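PDB 7M5I: endolysin from Escherichia coli O157 typing phage 15, which probably degrades the host peptidoglycan as a lysozyme of glycosyl hydrolase family 24, helping to release new phage particles from the infected cell. Local coordinates for residues F19-E24 / K143-M148; A123-N128 / M148-Y153. All coordinates share one frame; numbering follows the deposited sequence.

Both contacts use helix 140-155. Contact 1 sets its middle against the C-terminal end of helix 11-21, at the predicted catalytic Glu21; contact 2 sets the next turns against the end of helix 117-124, in the protein interior. Their centres lie 11 Å apart and they share Met148, which faces Phe19 and Phe20 in contact 1 and points away from 123-128. Arg146 links the two, its NH2 lying 2.8 Å from O of Trp127, and CE2 of Phe20 packs on CG of Glu149 at 3.7 Å. The side chain of Glu149 is about 8 Å from that of Glu21, which in turn is about 9 Å from that of Asp30, the other predicted catalytic residue.

Contact 1: residues F19-E24 / K143-M148; sequences FFEGLE and KNRRRM
Phe19, largely exposed, meets Met148 through its CE1. With CG anti to the backbone N (chi1 177°), the ring leaves the helix beside the carbonyl carbon, and CE1 comes to 4.0 Å from SD of Met148. The sulfur approaches this ring obliquely, and the two side chains cross at about a right angle. The same sulfur lies in the plane of the Phe20 ring, at its edge, so one thioether makes Met-aromatic contacts with two successive phenylalanines.

CB of Phe20 is directed toward helix 140-155, and the ring is held on two sides. CE1 touches CB of Met148 (3.7 Å) at the ring edge, while CG of Arg145 sits over the centre of one face, 4.0 Å from the ring centroid, in a CH-pi contact. The arginine is extended from CG to NE and runs on from the ring centre toward the CB side, where CB of Phe20 lies over the centre of the guanidinium; ring and guanidinium planes are 26° apart. NE, beside CD2 of Phe20, also forms a salt bridge with Glu149, the main polar partner of Arg145.

Glu21, at the last turn of helix 11-21, is one of the two predicted proton donor/acceptor residues of this phage lysozyme, and the contact brings helix 140-155 of the C-terminal helical region up to it. A bend at chi2 carries CD toward Arg145, and OE2 lies at the edge of its guanidinium, near the plane. The salt bridge to NH1 is a long one at 3.4 Å, a weak hydrogen bond although fairly straight, with carboxylate and guanidinium planes 76° apart. A water donates to the same OE2 at 2.6 Å and accepts weakly from NH1, bridging the pair. Gly22, the first residue past the helix, has positive phi, and the chain turns away from helix 140-155 toward Glu24, whose backbone pairs with Gly38.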
ATOM      1  N   PHE A  19      -4.181  -7.803   4.681  1.00 21.95           N
ATOM      2  CA  PHE A  19      -3.334  -8.384   5.745  1.00 21.62           C
ATOM      3  C   PHE A  19      -2.514  -7.290   6.431  1.00 22.67           C
ATOM      4  O   PHE A  19      -2.443  -7.198   7.671  1.00 21.99           O
ATOM      5  CB  PHE A  19      -2.469  -9.449   5.122  1.00 23.04           C
ATOM      6  CG  PHE A  19      -1.497 -10.080   6.094  1.00 21.99           C
ATOM      7  CD1 PHE A  19      -0.264  -9.528   6.327  1.00 24.43           C
ATOM      8  CD2 PHE A  19      -1.852 -11.227   6.763  1.00 28.94           C
ATOM      9  CE1 PHE A  19       0.620 -10.128   7.223  1.00 26.70           C
ATOM     10  CE2 PHE A  19      -0.962 -11.830   7.659  1.00 30.74           C
ATOM     11  CZ  PHE A  19       0.244 -11.238   7.916  1.00 28.18           C
ATOM     12  N   PHE A  20      -1.925  -6.386   5.641  1.00 23.54           N
ATOM     13  CA  PHE A  20      -1.109  -5.265   6.163  1.00 22.92           C
ATOM     14  C   PHE A  20      -1.949  -4.241   6.953  1.00 24.76           C
ATOM     15  O   PHE A  20      -1.440  -3.670   7.972  1.00 24.51           O
ATOM     16  CB  PHE A  20      -0.365  -4.547   5.034  1.00 23.44           C
ATOM     17  CG  PHE A  20       0.642  -5.404   4.312  1.00 23.08           C
ATOM     18  CD1 PHE A  20       1.456  -6.337   4.994  1.00 25.74           C
ATOM     19  CD2 PHE A  20       0.827  -5.242   2.948  1.00 25.20           C
ATOM     20  CE1 PHE A  20       2.363  -7.114   4.296  1.00 27.54           C
ATOM     21  CE2 PHE A  20       1.735  -6.025   2.253  1.00 25.16           C
ATOM     22  CZ  PHE A  20       2.496  -6.967   2.913  1.00 27.48           C
ATOM     23  N   GLU A  21      -3.207  -4.028   6.563  1.00 23.51           N
ATOM     24  CA  GLU A  21      -4.066  -3.000   7.186  1.00 24.81           C
ATOM     25  C   GLU A  21      -4.712  -3.563   8.458  1.00 25.43           C
ATOM     26  O   GLU A  21      -5.069  -2.754   9.373  1.00 26.55           O
ATOM     27  CB  GLU A  21      -5.137  -2.511   6.217  1.00 27.28           C
ATOM     28  CG  GLU A  21      -4.587  -1.745   5.021  1.00 30.92           C
ATOM     29  CD  GLU A  21      -3.953  -0.401   5.359  1.00 36.86           C
ATOM     30  OE1 GLU A  21      -4.247   0.163   6.440  1.00 38.31           O
ATOM     31  OE2 GLU A  21      -3.001  -0.049   4.673  1.00 46.72           O
ATOM     32  N   GLY A  22      -5.043  -4.832   8.478  1.00 22.84           N
ATOM     33  CA  GLY A  22      -5.929  -5.417   9.491  1.00 22.89           C
ATOM     34  C   GLY A  22      -7.380  -4.998   9.219  1.00 22.35           C
ATOM     35  O   GLY A  22      -7.649  -4.282   8.233  1.00 21.94           O
ATOM     36  N   LEU A  23      -8.324  -5.546   9.974  1.00 22.31           N
ATOM     37  CA  LEU A  23      -9.770  -5.326   9.743  1.00 20.90           C
ATOM     38  C   LEU A  23     -10.471  -4.956  11.037  1.00 22.28           C
ATOM     39  O   LEU A  23     -10.389  -5.734  11.988  1.00 24.07           O
ATOM     40  CB  LEU A  23     -10.436  -6.579   9.180  1.00 20.46           C
ATOM     41  CG  LEU A  23     -11.932  -6.452   8.895  1.00 22.50           C
ATOM     42  CD1 LEU A  23     -12.294  -5.339   7.941  1.00 22.73           C
ATOM     43  CD2 LEU A  23     -12.499  -7.727   8.349  1.00 23.74           C
ATOM     44  N   GLU A  24     -11.231  -3.862  11.051  1.00 20.54           N
ATOM     45  CA  GLU A  24     -12.156  -3.648  12.174  1.00 22.66           C
ATOM     46  C   GLU A  24     -13.499  -3.301  11.574  1.00 21.91           C
ATOM     47  O   GLU A  24     -13.510  -2.440  10.639  1.00 24.58           O
ATOM     48  CB  GLU A  24     -11.702  -2.519  13.081  1.00 25.49           C
ATOM     49  CG  GLU A  24     -10.434  -2.835  13.818  1.00 26.27           C
ATOM     50  CD  GLU A  24     -10.423  -3.965  14.824  1.00 30.59           C
ATOM     51  OE1 GLU A  24     -11.492  -4.437  15.309  1.00 35.53           O
ATOM     52  OE2 GLU A  24      -9.292  -4.461  14.994  1.00 33.88           O
ATOM     53  N   LYS A 143       9.062  -1.672   8.942  1.00 25.04           N
ATOM     54  CA  LYS A 143      10.155  -2.587   8.509  1.00 26.79           C
ATOM     55  C   LYS A 143       9.554  -3.946   8.155  1.00 25.39           C
ATOM     56  O   LYS A 143      10.002  -4.546   7.149  1.00 25.05           O
ATOM     57  CB  LYS A 143      11.236  -2.731   9.571  1.00 28.45           C
ATOM     58  CG  LYS A 143      12.118  -1.510   9.761  1.00 32.73           C
ATOM     59  CD  LYS A 143      13.099  -1.735  10.862  1.00 36.45           C
ATOM     60  CE  LYS A 143      14.358  -2.444  10.500  1.00 43.84           C
ATOM     61  NZ  LYS A 143      15.346  -2.126  11.581  1.00 47.95           N
ATOM     62  N   ASN A 144       8.619  -4.443   8.955  1.00 25.38           N
ATOM     63  CA  ASN A 144       8.004  -5.772   8.679  1.00 25.01           C
ATOM     64  C   ASN A 144       7.220  -5.729   7.373  1.00 25.11           C
ATOM     65  O   ASN A 144       7.311  -6.672   6.539  1.00 24.72           O
ATOM     66  CB  ASN A 144       7.197  -6.238   9.869  1.00 25.77           C
ATOM     67  CG  ASN A 144       6.940  -7.724   9.838  1.00 28.52           C
ATOM     68  OD1 ASN A 144       7.818  -8.504   9.413  1.00 29.10           O
ATOM     69  ND2 ASN A 144       5.797  -8.082  10.389  1.00 30.49           N
ATOM     70  N   ARG A 145       6.403  -4.687   7.191  1.00 23.22           N
ATOM     71  CA  ARG A 145       5.598  -4.539   5.977  1.00 22.26           C
ATOM     72  C   ARG A 145       6.535  -4.425   4.786  1.00 21.72           C
ATOM     73  O   ARG A 145       6.261  -5.120   3.771  1.00 23.46           O
ATOM     74  CB  ARG A 145       4.665  -3.341   6.077  1.00 22.32           C
ATOM     75  CG  ARG A 145       3.853  -3.128   4.814  1.00 22.08           C
ATOM     76  CD  ARG A 145       2.810  -2.032   4.987  1.00 25.07           C
ATOM     77  NE  ARG A 145       2.062  -1.842   3.769  1.00 25.41           N
ATOM     78  CZ  ARG A 145       0.867  -1.281   3.719  1.00 29.38           C
ATOM     79  NH1 ARG A 145       0.293  -0.838   4.839  1.00 25.01           N
ATOM     80  NH2 ARG A 145       0.244  -1.163   2.560  1.00 27.42           N
ATOM     81  N   ARG A 146       7.606  -3.641   4.893  1.00 21.79           N
ATOM     82  CA  ARG A 146       8.541  -3.466   3.752  1.00 23.60           C
ATOM     83  C   ARG A 146       9.190  -4.812   3.391  1.00 24.38           C
ATOM     84  O   ARG A 146       9.303  -5.103   2.145  1.00 23.35           O
ATOM     85  CB  ARG A 146       9.599  -2.418   4.051  1.00 25.52           C
ATOM     86  CG  ARG A 146       9.073  -0.995   4.167  1.00 26.58           C
ATOM     87  CD  ARG A 146       8.582  -0.320   2.929  1.00 26.96           C
ATOM     88  NE  ARG A 146       7.175  -0.470   2.716  1.00 26.32           N
ATOM     89  CZ  ARG A 146       6.217   0.360   3.155  1.00 27.85           C
ATOM     90  NH1 ARG A 146       4.957   0.050   2.951  1.00 26.25           N
ATOM     91  NH2 ARG A 146       6.508   1.425   3.894  1.00 27.50           N
ATOM     92  N   ARG A 147       9.626  -5.582   4.375  1.00 24.20           N
ATOM     93  CA  ARG A 147      10.271  -6.874   4.028  1.00 26.12           C
ATOM     94  C   ARG A 147       9.235  -7.808   3.353  1.00 25.01           C
ATOM     95  O   ARG A 147       9.611  -8.513   2.357  1.00 23.54           O
ATOM     96  CB  ARG A 147      11.058  -7.481   5.170  1.00 27.61           C
ATOM     97  CG  ARG A 147      10.203  -7.980   6.281  1.00 29.50           C
ATOM     98  CD  ARG A 147      10.072  -9.488   6.257  1.00 30.69           C
ATOM     99  NE  ARG A 147       9.173  -9.834   7.332  1.00 29.71           N
ATOM    100  CZ  ARG A 147       8.691 -11.054   7.550  1.00 29.43           C
ATOM    101  NH1 ARG A 147       9.134 -12.044   6.794  1.00 27.67           N
ATOM    102  NH2 ARG A 147       7.864 -11.291   8.540  1.00 28.96           N
ATOM    103  N   MET A 148       7.976  -7.830   3.809  1.00 23.10           N
ATOM    104  CA  MET A 148       6.949  -8.683   3.162  1.00 22.80           C
ATOM    105  C   MET A 148       6.615  -8.170   1.741  1.00 23.82           C
ATOM    106  O   MET A 148       6.402  -9.000   0.845  1.00 22.68           O
ATOM    107  CB  MET A 148       5.721  -8.765   4.065  1.00 24.38           C
ATOM    108  CG  MET A 148       5.998  -9.565   5.305  1.00 26.10           C
ATOM    109  SD  MET A 148       4.457  -9.811   6.215  1.00 28.46           S
ATOM    110  CE  MET A 148       4.890 -11.073   7.408  1.00 40.75           C
TER
HETATM  111  O   HOH W   1      -1.285   1.848   4.317  1.00 43.03           O

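Contact 2: residues A123-N128 / M148-Y153. With PO4 (phosphate ion), chain C.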
ATOM      1  N   ALA A 123      15.709  -0.702  -2.256  1.00 34.10           N
ATOM      2  CA  ALA A 123      15.284   0.715  -2.118  1.00 35.31           C
ATOM      3  C   ALA A 123      13.834   0.817  -1.607  1.00 32.95           C
ATOM      4  O   ALA A 123      13.464   1.822  -0.944  1.00 31.84           O
ATOM      5  CB  ALA A 123      15.469   1.431  -3.431  1.00 34.18           C
ATOM      6  N   MET A 124      13.002  -0.188  -1.892  1.00 30.18           N
ATOM      7  CA  MET A 124      11.628  -0.244  -1.380  1.00 27.61           C
ATOM      8  C   MET A 124      11.677  -0.167   0.164  1.00 28.24           C
ATOM      9  O   MET A 124      10.809   0.505   0.771  1.00 28.18           O
ATOM     10  CB  MET A 124      10.940  -1.542  -1.817  1.00 28.82           C
ATOM     11  CG  MET A 124      10.377  -1.458  -3.184  1.00 30.02           C
ATOM     12  SD  MET A 124       9.803  -3.071  -3.785  1.00 30.76           S
ATOM     13  CE  MET A 124       8.376  -3.423  -2.774  1.00 31.79           C
ATOM     14  N   GLN A 125      12.641  -0.824   0.748  1.00 29.34           N
ATOM     15  CA  GLN A 125      12.705  -1.042   2.218  1.00 30.42           C
ATOM     16  C   GLN A 125      13.309   0.170   2.933  1.00 32.29           C
ATOM     17  O   GLN A 125      13.205   0.226   4.157  1.00 30.86           O
ATOM     18  CB  GLN A 125      13.446  -2.341   2.433  1.00 33.18           C
ATOM     19  CG  GLN A 125      12.655  -3.515   1.875  1.00 32.69           C
ATOM     20  CD  GLN A 125      13.326  -4.769   2.288  1.00 35.84           C
ATOM     21  OE1 GLN A 125      13.202  -5.168   3.449  1.00 37.36           O
ATOM     22  NE2 GLN A 125      14.085  -5.324   1.340  1.00 37.69           N
ATOM     23  N   TRP A 126      13.755   1.187   2.202  1.00 32.79           N
ATOM     24  CA  TRP A 126      14.206   2.455   2.820  1.00 33.24           C
ATOM     25  C   TRP A 126      13.014   3.186   3.467  1.00 31.05           C
ATOM     26  O   TRP A 126      13.265   4.036   4.332  1.00 31.40           O
ATOM     27  CB  TRP A 126      14.898   3.363   1.799  1.00 34.04           C
ATOM     28  CG  TRP A 126      16.117   2.773   1.180  1.00 36.38           C
ATOM     29  CD1 TRP A 126      16.813   1.660   1.556  1.00 37.06           C
ATOM     30  CD2 TRP A 126      16.818   3.321   0.042  1.00 39.02           C
ATOM     31  NE1 TRP A 126      17.893   1.483   0.730  1.00 39.65           N
ATOM     32  CE2 TRP A 126      17.924   2.480  -0.206  1.00 39.71           C
ATOM     33  CE3 TRP A 126      16.612   4.440  -0.770  1.00 41.16           C
ATOM     34  CZ2 TRP A 126      18.829   2.717  -1.248  1.00 41.93           C
ATOM     35  CZ3 TRP A 126      17.518   4.696  -1.780  1.00 41.64           C
ATOM     36  CH2 TRP A 126      18.614   3.853  -2.001  1.00 42.93           C
ATOM     37  N   TRP A 127      11.781   2.933   3.060  1.00 28.34           N
ATOM     38  CA  TRP A 127      10.583   3.684   3.465  1.00 28.78           C
ATOM     39  C   TRP A 127      10.051   3.096   4.798  1.00 27.60           C
ATOM     40  O   TRP A 127       8.985   2.446   4.799  1.00 26.94           O
ATOM     41  CB  TRP A 127       9.552   3.690   2.344  1.00 29.86           C
ATOM     42  CG  TRP A 127      10.008   4.521   1.188  1.00 31.61           C
ATOM     43  CD1 TRP A 127      10.763   4.089   0.117  1.00 34.27           C
ATOM     44  CD2 TRP A 127       9.778   5.913   0.968  1.00 33.02           C
ATOM     45  NE1 TRP A 127      11.065   5.128  -0.720  1.00 33.35           N
ATOM     46  CE2 TRP A 127      10.428   6.247  -0.256  1.00 34.23           C
ATOM     47  CE3 TRP A 127       9.087   6.916   1.654  1.00 34.23           C
ATOM     48  CZ2 TRP A 127      10.470   7.552  -0.738  1.00 36.83           C
ATOM     49  CZ3 TRP A 127       9.125   8.206   1.170  1.00 36.66           C
ATOM     50  CH2 TRP A 127       9.777   8.511  -0.023  1.00 38.70           C
ATOM     51  N   ASN A 128      10.802   3.322   5.881  1.00 30.01           N
ATOM     52  CA  ASN A 128      10.413   2.712   7.185  1.00 30.23           C
ATOM     53  C   ASN A 128      10.312   3.794   8.274  1.00 30.52           C
ATOM     54  O   ASN A 128      10.296   3.393   9.458  1.00 30.49           O
ATOM     55  CB  ASN A 128      11.406   1.632   7.601  1.00 31.53           C
ATOM     56  CG  ASN A 128      12.827   2.096   7.742  1.00 36.51           C
ATOM     57  OD1 ASN A 128      13.115   3.288   7.859  1.00 38.79           O
ATOM     58  ND2 ASN A 128      13.756   1.150   7.685  1.00 37.81           N
ATOM     59  N   MET A 148       7.976  -7.830   3.809  1.00 23.10           N
ATOM     60  CA  MET A 148       6.949  -8.683   3.162  1.00 22.80           C
ATOM     61  C   MET A 148       6.615  -8.170   1.741  1.00 23.82           C
ATOM     62  O   MET A 148       6.402  -9.000   0.845  1.00 22.68           O
ATOM     63  CB  MET A 148       5.721  -8.765   4.065  1.00 24.38           C
ATOM     64  CG  MET A 148       5.998  -9.565   5.305  1.00 26.10           C
ATOM     65  SD  MET A 148       4.457  -9.811   6.215  1.00 28.46           S
ATOM     66  CE  MET A 148       4.890 -11.073   7.408  1.00 40.75           C
ATOM     67  N   GLU A 149       6.626  -6.866   1.513  1.00 22.47           N
ATOM     68  CA  GLU A 149       6.368  -6.316   0.151  1.00 23.25           C
ATOM     69  C   GLU A 149       7.570  -6.669  -0.748  1.00 24.68           C
ATOM     70  O   GLU A 149       7.311  -7.055  -1.918  1.00 24.19           O
ATOM     71  CB  GLU A 149       6.092  -4.815   0.187  1.00 22.50           C
ATOM     72  CG  GLU A 149       4.713  -4.464   0.765  1.00 22.17           C
ATOM     73  CD  GLU A 149       4.510  -3.019   1.210  1.00 23.70           C
ATOM     74  OE1 GLU A 149       5.539  -2.291   1.375  1.00 27.06           O
ATOM     75  OE2 GLU A 149       3.318  -2.624   1.340  1.00 25.07           O
ATOM     76  N   ALA A 150       8.802  -6.608  -0.259  1.00 24.13           N
ATOM     77  CA  ALA A 150       9.990  -7.055  -1.055  1.00 25.26           C
ATOM     78  C   ALA A 150       9.871  -8.543  -1.423  1.00 25.53           C
ATOM     79  O   ALA A 150      10.243  -8.929  -2.569  1.00 27.20           O
ATOM     80  CB  ALA A 150      11.259  -6.769  -0.289  1.00 27.01           C
ATOM     81  N   ASP A 151       9.374  -9.389  -0.505  1.00 23.82           N
ATOM     82  CA  ASP A 151       9.164 -10.828  -0.813  1.00 25.82           C
ATOM     83  C   ASP A 151       8.135 -10.985  -1.947  1.00 25.75           C
ATOM     84  O   ASP A 151       8.306 -11.906  -2.819  1.00 25.66           O
ATOM     85  CB  ASP A 151       8.759 -11.605   0.437  1.00 27.19           C
ATOM     86  CG  ASP A 151       9.858 -11.786   1.474  1.00 29.99           C
ATOM     87  OD1 ASP A 151      11.034 -11.698   1.094  1.00 32.52           O
ATOM     88  OD2 ASP A 151       9.514 -12.002   2.678  1.00 33.20           O
ATOM     89  N   ILE A 152       7.070 -10.187  -1.961  1.00 24.64           N
ATOM     90  CA  ILE A 152       6.074 -10.273  -3.076  1.00 23.56           C
ATOM     91  C   ILE A 152       6.823  -9.880  -4.360  1.00 25.41           C
ATOM     92  O   ILE A 152       6.727 -10.603  -5.343  1.00 25.38           O
ATOM     93  CB  ILE A 152       4.866  -9.344  -2.836  1.00 24.42           C
ATOM     94  CG1 ILE A 152       4.082  -9.758  -1.582  1.00 23.91           C
ATOM     95  CG2 ILE A 152       3.972  -9.304  -4.053  1.00 23.50           C
ATOM     96  CD1 ILE A 152       3.013  -8.767  -1.169  1.00 24.72           C
ATOM     97  N   TYR A 153       7.527  -8.749  -4.325  1.00 25.22           N
ATOM     98  CA  TYR A 153       8.118  -8.105  -5.522  1.00 25.58           C
ATOM     99  C   TYR A 153       9.115  -9.110  -6.150  1.00 27.48           C
ATOM    100  O   TYR A 153       9.104  -9.324  -7.407  1.00 26.46           O
ATOM    101  CB  TYR A 153       8.793  -6.788  -5.142  1.00 26.73           C
ATOM    102  CG  TYR A 153       9.497  -6.130  -6.307  1.00 26.99           C
ATOM    103  CD1 TYR A 153      10.815  -6.453  -6.585  1.00 28.71           C
ATOM    104  CD2 TYR A 153       8.848  -5.229  -7.131  1.00 26.54           C
ATOM    105  CE1 TYR A 153      11.467  -5.893  -7.668  1.00 29.74           C
ATOM    106  CE2 TYR A 153       9.476  -4.676  -8.232  1.00 27.64           C
ATOM    107  CZ  TYR A 153      10.791  -5.016  -8.516  1.00 29.11           C
ATOM    108  OH  TYR A 153      11.478  -4.440  -9.579  1.00 30.13           O
TER
HETATM  109  P   PO4 C 201      14.243   7.864  -2.115  1.00 52.32           P
HETATM  110  O1  PO4 C 201      15.650   7.924  -2.716  1.00 51.78           O
HETATM  111  O2  PO4 C 201      14.369   8.004  -0.602  1.00 62.48           O
HETATM  112  O3  PO4 C 201      13.618   6.540  -2.469  1.00 51.37           O
HETATM  113  O4  PO4 C 201      13.370   8.990  -2.638  1.00 52.44           O
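Met124 reaches toward Tyr153 and crosses it obliquely. Its SD stands 4.4 Å from the ring centroid, 29° off the normal, so this Met-aromatic contact lies toward the CB end of the ring. The ring atom nearest the sulfur is CG of Tyr153 (4.0 Å), set anti to the backbone N (chi1 176°). Beyond the sulfur the chain bends at chi3 (69°), and CE settles against the helix backbone, 3.9 Å from O of Glu149 and 4.0 Å from its CB. At the other end of the tyrosine, OH hydrogen-bonds ND1 of His112.

The contact joins helix 117-124 to helix 140-155 in the C-terminal helical region of the phage lysozyme fold; Phe108 and Glu94 also touch Met124. A type I turn from Met124 to Trp127 follows helix 117-124.

Gln125 flanks the methionine with an extended chain whose NE2 lies 3.6 Å from CB of Ala150; that amide nitrogen hydrogen-bonds O of Ala121. Glu149 lends the contact its CB and backbone, while its carboxylate turns to Ser93 and Arg146. On the turn, Trp127 NE1 gives a weak hydrogen bond to O3 of a phosphate ion (3.4 Å), probably from the crystallisation liquor, which Thr107 also binds.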